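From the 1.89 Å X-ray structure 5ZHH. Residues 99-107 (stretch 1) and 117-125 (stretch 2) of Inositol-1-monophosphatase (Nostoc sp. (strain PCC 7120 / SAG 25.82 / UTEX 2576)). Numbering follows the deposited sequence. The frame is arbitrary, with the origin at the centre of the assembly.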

# COMPACT_ATOMS: atom_id res chain seq x y z
N TYR A 99 8.87 -9.98 13.23
CA TYR A 99 8.17 -11.02 12.48
C TYR A 99 6.78 -10.50 12.19
O TYR A 99 6.07 -10.09 13.12
CB TYR A 99 8.12 -12.33 13.27
CG TYR A 99 7.70 -13.52 12.45
CD1 TYR A 99 8.63 -14.24 11.70
CD2 TYR A 99 6.36 -13.93 12.40
CE1 TYR A 99 8.25 -15.33 10.94
CE2 TYR A 99 5.97 -15.03 11.64
CZ TYR A 99 6.92 -15.72 10.91
OH TYR A 99 6.55 -16.80 10.14
N PRO A 100 6.35 -10.46 10.94
CA PRO A 100 5.13 -9.72 10.56
C PRO A 100 3.84 -10.47 10.87
O PRO A 100 3.11 -10.91 9.98
CB PRO A 100 5.33 -9.49 9.06
CG PRO A 100 6.13 -10.68 8.62
CD PRO A 100 6.96 -11.15 9.79
N ALA A 101 3.54 -10.63 12.17
CA ALA A 101 2.27 -11.21 12.61
C ALA A 101 2.01 -10.69 14.03
O ALA A 101 2.27 -11.36 15.04
CB ALA A 101 2.26 -12.74 12.57
N PHE A 102 1.53 -9.45 14.11
CA PHE A 102 1.16 -8.84 15.37
C PHE A 102 0.04 -7.84 15.10
O PHE A 102 -0.16 -7.41 13.96
CB PHE A 102 2.36 -8.16 16.05
CG PHE A 102 3.07 -7.17 15.17
CD1 PHE A 102 2.61 -5.87 15.07
CD2 PHE A 102 4.17 -7.55 14.42
CE1 PHE A 102 3.26 -4.96 14.25
CE2 PHE A 102 4.81 -6.65 13.60
CZ PHE A 102 4.36 -5.35 13.51
N CYS A 103 -0.68 -7.48 16.15
CA CYS A 103 -1.89 -6.68 15.96
C CYS A 103 -2.31 -6.06 17.28
O CYS A 103 -1.80 -6.41 18.34
CB CYS A 103 -3.02 -7.53 15.39
SG CYS A 103 -3.51 -8.84 16.54
N VAL A 104 -3.26 -5.13 17.18
CA VAL A 104 -4.02 -4.63 18.31
C VAL A 104 -5.36 -5.36 18.29
O VAL A 104 -5.97 -5.51 17.22
CB VAL A 104 -4.23 -3.11 18.20
CG1 VAL A 104 -4.94 -2.56 19.44
CG2 VAL A 104 -2.90 -2.40 18.00
N SER A 105 -5.79 -5.85 19.45
CA SER A 105 -7.07 -6.56 19.57
C SER A 105 -7.93 -5.82 20.59
O SER A 105 -7.50 -5.63 21.73
CB SER A 105 -6.86 -8.02 19.99
OG SER A 105 -8.09 -8.72 20.08
N ILE A 106 -9.13 -5.42 20.18
CA ILE A 106 -10.06 -4.67 21.03
C ILE A 106 -11.41 -5.36 20.98
O ILE A 106 -12.10 -5.30 19.95
CB ILE A 106 -10.18 -3.21 20.59
CG1 ILE A 106 -8.81 -2.52 20.64
CG2 ILE A 106 -11.19 -2.48 21.45
CD1 ILE A 106 -8.82 -1.09 20.15
N GLY A 107 -11.80 -6.02 22.06
CA GLY A 107 -13.06 -6.72 22.13
C GLY A 107 -13.91 -6.20 23.26
O GLY A 107 -13.40 -5.74 24.29
N GLY A 117 -15.83 -6.68 18.10
CA GLY A 117 -14.42 -7.00 17.95
C GLY A 117 -13.74 -6.26 16.82
O GLY A 117 -14.26 -6.17 15.71
N VAL A 118 -12.56 -5.71 17.11
CA VAL A 118 -11.70 -5.12 16.10
C VAL A 118 -10.30 -5.66 16.28
O VAL A 118 -9.76 -5.66 17.39
CB VAL A 118 -11.69 -3.57 16.16
CG1 VAL A 118 -10.76 -3.04 15.10
CG2 VAL A 118 -13.10 -3.01 15.95
N ILE A 119 -9.71 -6.14 15.18
CA ILE A 119 -8.34 -6.64 15.17
C ILE A 119 -7.62 -5.96 14.02
O ILE A 119 -8.07 -6.04 12.87
CB ILE A 119 -8.29 -8.17 15.01
CG1 ILE A 119 -8.98 -8.83 16.21
CG2 ILE A 119 -6.86 -8.67 14.86
CD1 ILE A 119 -9.30 -10.31 16.00
N TYR A 120 -6.53 -5.26 14.32
CA TYR A 120 -5.83 -4.46 13.32
C TYR A 120 -4.37 -4.87 13.27
O TYR A 120 -3.65 -4.73 14.27
CB TYR A 120 -5.95 -2.97 13.62
CG TYR A 120 -5.25 -2.10 12.60
CD1 TYR A 120 -5.50 -2.26 11.24
CD2 TYR A 120 -4.33 -1.13 12.99
CE1 TYR A 120 -4.86 -1.47 10.30
CE2 TYR A 120 -3.68 -0.34 12.05
CZ TYR A 120 -3.95 -0.52 10.71
OH TYR A 120 -3.31 0.25 9.77
N ASP A 121 -3.95 -5.39 12.12
CA ASP A 121 -2.57 -5.69 11.76
C ASP A 121 -2.00 -4.44 11.10
O ASP A 121 -2.30 -4.19 9.92
CB ASP A 121 -2.53 -6.89 10.80
CG ASP A 121 -1.14 -7.20 10.26
OD1 ASP A 121 -0.17 -6.43 10.48
OD2 ASP A 121 -1.02 -8.23 9.56
N PRO A 122 -1.20 -3.63 11.80
CA PRO A 122 -0.72 -2.38 11.19
C PRO A 122 0.41 -2.58 10.19
O PRO A 122 0.64 -1.67 9.38
CB PRO A 122 -0.24 -1.57 12.41
CG PRO A 122 0.20 -2.62 13.38
CD PRO A 122 -0.72 -3.80 13.18
N PHE A 123 1.10 -3.72 10.22
CA PHE A 123 2.19 -3.94 9.28
C PHE A 123 1.66 -4.23 7.88
O PHE A 123 2.19 -3.72 6.89
CB PHE A 123 3.09 -5.09 9.75
CG PHE A 123 4.34 -5.26 8.93
CD1 PHE A 123 5.47 -4.50 9.20
CD2 PHE A 123 4.38 -6.16 7.88
CE1 PHE A 123 6.62 -4.64 8.44
CE2 PHE A 123 5.52 -6.30 7.11
CZ PHE A 123 6.64 -5.55 7.40
N HIS A 124 0.61 -5.06 7.78
CA HIS A 124 -0.04 -5.35 6.51
C HIS A 124 -1.26 -4.48 6.27
O HIS A 124 -1.91 -4.62 5.22
CB HIS A 124 -0.45 -6.82 6.47
CG HIS A 124 0.70 -7.77 6.59
ND1 HIS A 124 0.77 -8.74 7.56
CD2 HIS A 124 1.83 -7.89 5.85
CE1 HIS A 124 1.89 -9.42 7.42
NE2 HIS A 124 2.56 -8.93 6.39
N ASP A 125 -1.60 -3.62 7.22
CA ASP A 125 -2.77 -2.75 7.15
C ASP A 125 -4.04 -3.56 6.85
O ASP A 125 -4.74 -3.34 5.86
CB ASP A 125 -2.56 -1.65 6.11
CG ASP A 125 -3.63 -0.59 6.18
OD1 ASP A 125 -4.13 -0.33 7.29
OD2 ASP A 125 -3.97 -0.02 5.12
O HOH W 1 1.81 -8.13 11.44

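The carboxylate of Asp 121 organizes the point where the paired strands give way to loops, and a water molecule carries its influence across to the other stretch. Water 1 accepts from Phe 102 N (3.0 Å) and donates to Asp 121 OD1 (2.8 Å), bridging a backbone amide to the acid. Within its own stretch the same carboxylate holds the turn that follows: His 124 N donates to Asp 121 OD1 (3.1 Å), Phe 123 N makes a weak bond to that oxygen (3.0 Å), and His 124 ND1 donates to Asp 121 OD2 (2.7 Å). The imidazole is thereby fixed with its edge facing stretch 1, where His 124 CE1 lies 3.2 Å from Pro 100 O.

Beyond this junction, strands 103-107 and 117-121 run antiparallel, their directions 173° apart. Val 104 pairs with Tyr 120 through reciprocal bonds, Val 104 N to Tyr 120 O and Tyr 120 N to Val 104 O, both 3.0 Å. Two residues on, Ile 106 N to Val 118 O and Val 118 N to Ile 106 O, both 2.9 Å, repeat the pattern. Between these pairs, Ser 105 and Ile 119 form a non-hydrogen-bonded pair; here the carbonyls also receive CA-H...O contacts, the shortest from Ile 119 CA to Val 104 O at 3.3 Å. Gly 107 and Gly 117 continue the register without side chains, their CA atoms 4.4 Å apart.

Val 104, Ile 106, Val 118 and Tyr 120 share one sheet face; Ser 105 and Ile 119 occupy the other. Cys 103 SG meets Ile 119 CG2 at 3.8 Å. In the loops, apolar packing takes over, through van der Waals contacts that need no polar partner. The CA-to-CB bond of Phe 102 points sideways, yet the end of its side chain comes nearer to stretch 2, so the ring reaches Pro 122 (CE1 to CG, 3.9 Å) and Phe 123 (CZ to CB, 4.0 Å), while Pro 100 CB approaches Phe 123 CD2 at 3.7 Å.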